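Local coordinates for putative pyridoxamine 5-phosphate-dependent dehydrase, Wbdk (Escherichia coli, PDB 2GMS), which removes the C3'-hydroxyl group from GDP-4-keto-6-deoxy-D-mannose, using a coenzyme B6 cofactor, in the biosynthesis of L-colitose, at residues Val85-Trp90 against Thr337-Lys342; Val135-Asn140 against Arg333-Gly338. One frame throughout, in Å; residues are numbered along the deposited sequence.

Contact 1. Residues Val85-Trp90 against Thr337-Lys342; sequences VPAVSW and TGNFLK. With P0P ([4-(dihydroxymethyl)-5-hydroxy-6-methylpyridin-3-yl]methyl dihydrogen phosphate), chain D.
T337 turns its side chain onto the S89-W90 backbone and the W90 ring. Its first torsion (chi1 66°) puts OG1 between the backbone N and the carbonyl carbon, 2.8 Å from S89 O. The G338 carbonyl also lies within reach of this hydroxyl, whose single proton can serve one acceptor at a time. The methyl CG2 of T337 approaches the six-membered part of the W90 indole obliquely, 3.8 Å from CE3. W90 has CG anti to its backbone N (chi1 -178°), which carries the indole out beside the bound hydrated cofactor: W90 CB lies 3.3 Å from P0P C2, and the cofactor hydroxyl O4B sits over one face of the indole, offset toward its rim. H217 and F244 of the second subunit also meet this ring. S89 OG, 3.6 Å from the methyl carbon C2A of P0P, is hydrogen-bonded to T93. Further along, the two methyls of V88 straddle G338 O, with CG2 3.6 Å from it. F340 N donates to A87 O (3.2 Å), while the F340 ring stacks with Y94. A87 CB meets L341 CD1, and N339 OD1 accepts from L341 N in an Asx turn, the donor lying well above the amide's carbonyl plane. A87 O thus takes a backbone N-H, while S89 O and G338 O share the reach of one hydroxyl, and much of the remainder is methyl contact; together they hold the 337-342 loop against the backbone that presents W90 to the cofactor.

Contact 2. Residues Val135-Asn140 against Arg333-Gly338; sequences VNLLGN and RPIVTG
V336 and I335 each push a methyl at the leucine pair L137 and L138. CG2 of V336 fits between the ends of both leucines, 4.1 Å from L137 CD1 and 4.2 Å from L138 CD2. The neighbouring bump is CG2 of I335, which touches the other branch of each leucine, L137 CD2 and L138 CD1, both at 4.3 Å. Two methyls thus face four, and each leucine is forked across the pair. L137 and V336 meet at a slant, whereas L138 and V336 run past each other in opposite directions. With chi1 of V336 at -166°, CG2 lies beside the backbone N and faces the leucines, while CG1 turns toward S89 and W90. Both backbones are folded tightly behind these knobs: G338 N bonds to I335 O (2.7 Å) across a type II' beta turn, and N140 N bonds to L137 O (2.9 Å) in a second reverse turn. The apolar patch is buried, with I309 beside I335 and F370 beside L138. Polar atoms lie close by, since E164, which is hydrogen-bonded to the cofactor through OE2, accepts from L138 N through OE1 and packs on L137 and V336. Two turns packed behind a cofactor pocket, one of them following a strand of the large mixed sheet, belong to the aspartate aminotransferase fold of the DegT/DnrJ/EryC1/StrS family.

How the contacts relate
From the N terminus, the chain reaches 85-90 at the end of strand 82-86, then 135-140 at the end of the neighbouring parallel strand 129-135. After the further cofactor-binding residues E164 and S185 and the long helix 255-286 it returns through 333-342, the loop between helices 318-327 and 344-347. Contact 2 closes a loop of 192 residues that nests inside the 246-residue loop closed by contact 1, and their second segments overlap at T337 and G338. V336 joins them, its CG1 lying 3.5 Å from S89 O. One returning loop thus packs on the loops that follow two adjacent sheet strands beside the cofactor, with the second subunit packing on both contacts.

Contact 1. Residues Val85-Trp90 against Thr337-Lys342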
loop_
_atom_site.group_PDB
_atom_site.type_symbol
_atom_site.label_atom_id
_atom_site.label_comp_id
_atom_site.label_asym_id
_atom_site.label_seq_id
_atom_site.Cartn_x
_atom_site.Cartn_y
_atom_site.Cartn_z
ATOM N N VAL A 85 16.663 -10.853 12.652
ATOM C CA VAL A 85 15.431 -11.527 12.280
ATOM C C VAL A 85 15.573 -13.069 12.308
ATOM O O VAL A 85 16.642 -13.624 12.089
ATOM C CB VAL A 85 14.932 -11.068 10.905
ATOM C CG1 VAL A 85 14.740 -9.572 10.917
ATOM C CG2 VAL A 85 15.913 -11.430 9.781
ATOM N N PRO A 86 14.462 -13.762 12.565
ATOM C CA PRO A 86 14.470 -15.204 12.555
ATOM C C PRO A 86 14.409 -15.629 11.113
ATOM O O PRO A 86 13.989 -14.864 10.239
ATOM C CB PRO A 86 13.186 -15.666 13.215
ATOM C CG PRO A 86 12.251 -14.462 13.163
ATOM C CD PRO A 86 13.149 -13.242 13.042
ATOM N N ALA A 87 14.803 -16.865 10.868
ATOM C CA ALA A 87 14.841 -17.371 9.524
ATOM C C ALA A 87 13.506 -17.825 8.952
ATOM O O ALA A 87 13.429 -18.127 7.773
ATOM C CB ALA A 87 15.882 -18.471 9.440
ATOM N N VAL A 88 12.464 -17.913 9.772
ATOM C CA VAL A 88 11.162 -18.351 9.293
ATOM C C VAL A 88 10.121 -17.284 9.572
ATOM O O VAL A 88 9.917 -16.878 10.698
ATOM C CB VAL A 88 10.754 -19.692 9.919
ATOM C CG1 VAL A 88 9.379 -20.123 9.400
ATOM C CG2 VAL A 88 11.802 -20.758 9.605
ATOM N N SER A 89 9.501 -16.788 8.514
ATOM C CA SER A 89 8.470 -15.764 8.611
ATOM C C SER A 89 7.814 -15.535 7.243
ATOM O O SER A 89 8.138 -16.209 6.274
ATOM C CB SER A 89 9.014 -14.453 9.164
ATOM O OG SER A 89 7.880 -13.632 9.321
ATOM N N TRP A 90 6.944 -14.557 7.133
ATOM C CA TRP A 90 6.320 -14.250 5.858
ATOM C C TRP A 90 7.271 -13.357 5.048
ATOM O O TRP A 90 8.100 -12.651 5.601
ATOM C CB TRP A 90 4.930 -13.610 6.065
ATOM C CG TRP A 90 4.247 -13.339 4.764
ATOM C CD1 TRP A 90 3.994 -12.129 4.209
ATOM C CD2 TRP A 90 3.794 -14.317 3.839
ATOM N NE1 TRP A 90 3.406 -12.298 2.985
ATOM C CE2 TRP A 90 3.271 -13.631 2.726
ATOM C CE3 TRP A 90 3.801 -15.716 3.846
ATOM C CZ2 TRP A 90 2.747 -14.301 1.617
ATOM C CZ3 TRP A 90 3.276 -16.380 2.753
ATOM C CH2 TRP A 90 2.745 -15.686 1.656
ATOM N N THR A 337 6.533 -19.891 5.119
ATOM C CA THR A 337 7.338 -19.936 3.933
ATOM C C THR A 337 8.419 -20.996 4.018
ATOM O O THR A 337 9.121 -21.205 3.032
ATOM C CB THR A 337 8.120 -18.604 3.832
ATOM O OG1 THR A 337 9.077 -18.467 4.903
ATOM C CG2 THR A 337 7.148 -17.436 3.806
ATOM N N GLY A 338 8.571 -21.605 5.198
ATOM C CA GLY A 338 9.629 -22.576 5.442
ATOM C C GLY A 338 10.917 -21.763 5.632
ATOM O O GLY A 338 10.889 -20.638 6.116
ATOM N N ASN A 339 12.059 -22.293 5.226
ATOM C CA ASN A 339 13.302 -21.553 5.370
ATOM C C ASN A 339 13.408 -20.433 4.334
ATOM O O ASN A 339 13.593 -20.658 3.143
ATOM C CB ASN A 339 14.470 -22.532 5.266
ATOM C CG ASN A 339 15.805 -21.862 5.272
ATOM O OD1 ASN A 339 15.931 -20.790 5.851
ATOM N ND2 ASN A 339 16.800 -22.500 4.639
ATOM N N PHE A 340 13.264 -19.193 4.790
ATOM C CA PHE A 340 13.322 -18.052 3.889
ATOM C C PHE A 340 14.633 -17.954 3.136
ATOM O O PHE A 340 14.671 -17.417 2.036
ATOM C CB PHE A 340 12.997 -16.695 4.565
ATOM C CG PHE A 340 12.810 -15.528 3.600
ATOM C CD1 PHE A 340 11.653 -15.377 2.829
ATOM C CD2 PHE A 340 13.821 -14.568 3.484
ATOM C CE1 PHE A 340 11.506 -14.299 1.949
ATOM C CE2 PHE A 340 13.692 -13.473 2.624
ATOM C CZ PHE A 340 12.527 -13.348 1.860
ATOM N N LEU A 341 15.697 -18.457 3.742
ATOM C CA LEU A 341 17.010 -18.376 3.135
ATOM C C LEU A 341 17.169 -19.177 1.871
ATOM O O LEU A 341 18.152 -19.037 1.154
ATOM C CB LEU A 341 18.146 -18.542 4.133
ATOM C CG LEU A 341 18.146 -17.348 5.074
ATOM C CD1 LEU A 341 18.223 -17.816 6.518
ATOM C CD2 LEU A 341 19.287 -16.400 4.712
ATOM N N LYS A 342 16.172 -19.993 1.595
ATOM C CA LYS A 342 16.232 -20.766 0.387
ATOM C C LYS A 342 15.889 -19.901 -0.844
ATOM O O LYS A 342 16.099 -20.288 -1.996
ATOM C CB LYS A 342 15.263 -21.924 0.475
ATOM C CG LYS A 342 13.827 -21.470 0.212
ATOM C CD LYS A 342 12.768 -22.507 0.572
ATOM C CE LYS A 342 11.417 -21.877 0.895
ATOM N NZ LYS A 342 10.261 -22.719 0.541
HETATM O O3 P0P D . 2.125 -14.126 8.422
HETATM N N1 P0P D . 3.838 -11.012 8.454
HETATM C C2 P0P D . 3.537 -12.263 8.740
HETATM C C2A P0P D . 4.359 -13.048 9.734
HETATM C C3 P0P D . 2.464 -12.857 8.137
HETATM C C4 P0P D . 1.706 -12.123 7.227
HETATM C C4A P0P D . 0.497 -12.779 6.599
HETATM O O4A P0P D . 0.134 -13.906 7.356
HETATM O O4B P0P D . 0.767 -13.173 5.288
HETATM C C5 P0P D . 2.075 -10.808 6.861
HETATM C C6 P0P D . 3.135 -10.294 7.567
HETATM C C5A P0P D . 1.196 -10.170 6.039
HETATM O O4P P0P D . -0.014 -9.638 6.337
HETATM P P P0P D . -0.883 -9.301 5.038
HETATM O O1P P0P D . -1.135 -10.589 4.359
HETATM O O2P P0P D . -2.262 -8.696 5.617
HETATM O O3P P0P D . -0.173 -8.249 4.047
#

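Contact 2. Residues Val135-Asn140 against Arg333-Gly338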
loop_
_atom_site.group_PDB
_atom_site.type_symbol
_atom_site.label_atom_id
_atom_site.label_comp_id
_atom_site.label_asym_id
_atom_site.label_seq_id
_atom_site.Cartn_x
_atom_site.Cartn_y
_atom_site.Cartn_z
ATOM N N VAL A 135 9.096 -12.252 15.571
ATOM C CA VAL A 135 7.898 -12.688 14.899
ATOM C C VAL A 135 7.230 -13.709 15.809
ATOM O O VAL A 135 7.885 -14.638 16.254
ATOM C CB VAL A 135 8.243 -13.271 13.507
ATOM C CG1 VAL A 135 7.045 -13.920 12.826
ATOM C CG2 VAL A 135 8.877 -12.236 12.576
ATOM N N ASN A 136 5.949 -13.545 16.134
ATOM C CA ASN A 136 5.306 -14.545 16.993
ATOM C C ASN A 136 4.660 -15.529 16.043
ATOM O O ASN A 136 3.629 -15.232 15.447
ATOM C CB ASN A 136 4.290 -13.899 17.935
ATOM C CG ASN A 136 4.951 -12.839 18.770
ATOM O OD1 ASN A 136 5.940 -13.119 19.454
ATOM N ND2 ASN A 136 4.406 -11.620 18.735
ATOM N N LEU A 137 5.310 -16.670 15.825
ATOM C CA LEU A 137 4.828 -17.621 14.844
ATOM C C LEU A 137 3.660 -18.507 15.201
ATOM O O LEU A 137 3.656 -19.168 16.231
ATOM C CB LEU A 137 5.972 -18.504 14.329
ATOM C CG LEU A 137 5.953 -18.771 12.823
ATOM C CD1 LEU A 137 6.362 -17.537 12.031
ATOM C CD2 LEU A 137 6.877 -19.941 12.504
ATOM N N LEU A 138 2.709 -18.534 14.266
ATOM C CA LEU A 138 1.534 -19.369 14.337
ATOM C C LEU A 138 0.666 -19.202 15.566
ATOM O O LEU A 138 -0.058 -20.116 15.904
ATOM C CB LEU A 138 1.950 -20.841 14.245
ATOM C CG LEU A 138 2.578 -21.242 12.904
ATOM C CD1 LEU A 138 2.742 -22.761 12.874
ATOM C CD2 LEU A 138 1.739 -20.813 11.713
ATOM N N GLY A 139 0.728 -18.051 16.205
ATOM C CA GLY A 139 -0.079 -17.812 17.367
ATOM C C GLY A 139 0.754 -17.850 18.628
ATOM O O GLY A 139 0.295 -17.436 19.688
ATOM N N ASN A 140 1.979 -18.346 18.502
ATOM C CA ASN A 140 2.897 -18.547 19.630
ATOM C C ASN A 140 3.839 -17.390 19.928
ATOM O O ASN A 140 4.718 -17.047 19.149
ATOM C CB ASN A 140 3.704 -19.858 19.435
ATOM C CG ASN A 140 4.264 -20.479 20.698
ATOM O OD1 ASN A 140 3.685 -20.379 21.794
ATOM N ND2 ASN A 140 5.394 -21.162 20.534
ATOM N N ARG A 333 -0.429 -27.070 4.314
ATOM C CA ARG A 333 0.453 -25.925 3.783
ATOM C C ARG A 333 1.884 -26.219 4.399
ATOM O O ARG A 333 2.050 -26.996 5.378
ATOM C CB ARG A 333 -0.235 -24.482 4.130
ATOM C CG ARG A 333 0.720 -23.401 4.641
ATOM C CD ARG A 333 0.015 -22.126 5.128
ATOM N NE ARG A 333 0.842 -20.943 4.909
ATOM C CZ ARG A 333 0.398 -19.689 4.925
ATOM N NH1 ARG A 333 -0.914 -19.421 4.811
ATOM N NH2 ARG A 333 1.216 -18.645 5.059
ATOM N N PRO A 334 2.900 -25.630 3.851
ATOM C CA PRO A 334 4.165 -25.609 4.516
ATOM C C PRO A 334 4.008 -24.678 5.698
ATOM O O PRO A 334 3.036 -23.933 5.830
ATOM C CB PRO A 334 5.171 -24.978 3.548
ATOM C CG PRO A 334 4.437 -24.699 2.245
ATOM C CD PRO A 334 3.037 -25.253 2.421
ATOM N N ILE A 335 4.974 -24.741 6.583
ATOM C CA ILE A 335 4.922 -23.856 7.706
ATOM C C ILE A 335 5.390 -22.501 7.198
ATOM O O ILE A 335 6.575 -22.234 6.936
ATOM C CB ILE A 335 5.762 -24.347 8.860
ATOM C CG1 ILE A 335 5.195 -25.665 9.372
ATOM C CG2 ILE A 335 5.812 -23.285 9.967
ATOM C CD1 ILE A 335 6.187 -26.449 10.248
ATOM N N VAL A 336 4.394 -21.643 7.026
ATOM C CA VAL A 336 4.615 -20.306 6.530
ATOM C C VAL A 336 5.357 -20.456 5.200
ATOM O O VAL A 336 4.892 -21.124 4.284
ATOM C CB VAL A 336 5.256 -19.377 7.601
ATOM C CG1 VAL A 336 5.203 -17.898 7.239
ATOM C CG2 VAL A 336 4.589 -19.530 8.954
ATOM N N THR A 337 6.533 -19.891 5.119
ATOM C CA THR A 337 7.338 -19.936 3.933
ATOM C C THR A 337 8.419 -20.996 4.018
ATOM O O THR A 337 9.121 -21.205 3.032
ATOM C CB THR A 337 8.120 -18.604 3.832
ATOM O OG1 THR A 337 9.077 -18.467 4.903
ATOM C CG2 THR A 337 7.148 -17.436 3.806
ATOM N N GLY A 338 8.571 -21.605 5.198
ATOM C CA GLY A 338 9.629 -22.576 5.442
ATOM C C GLY A 338 10.917 -21.763 5.632
ATOM O O GLY A 338 10.889 -20.638 6.116
#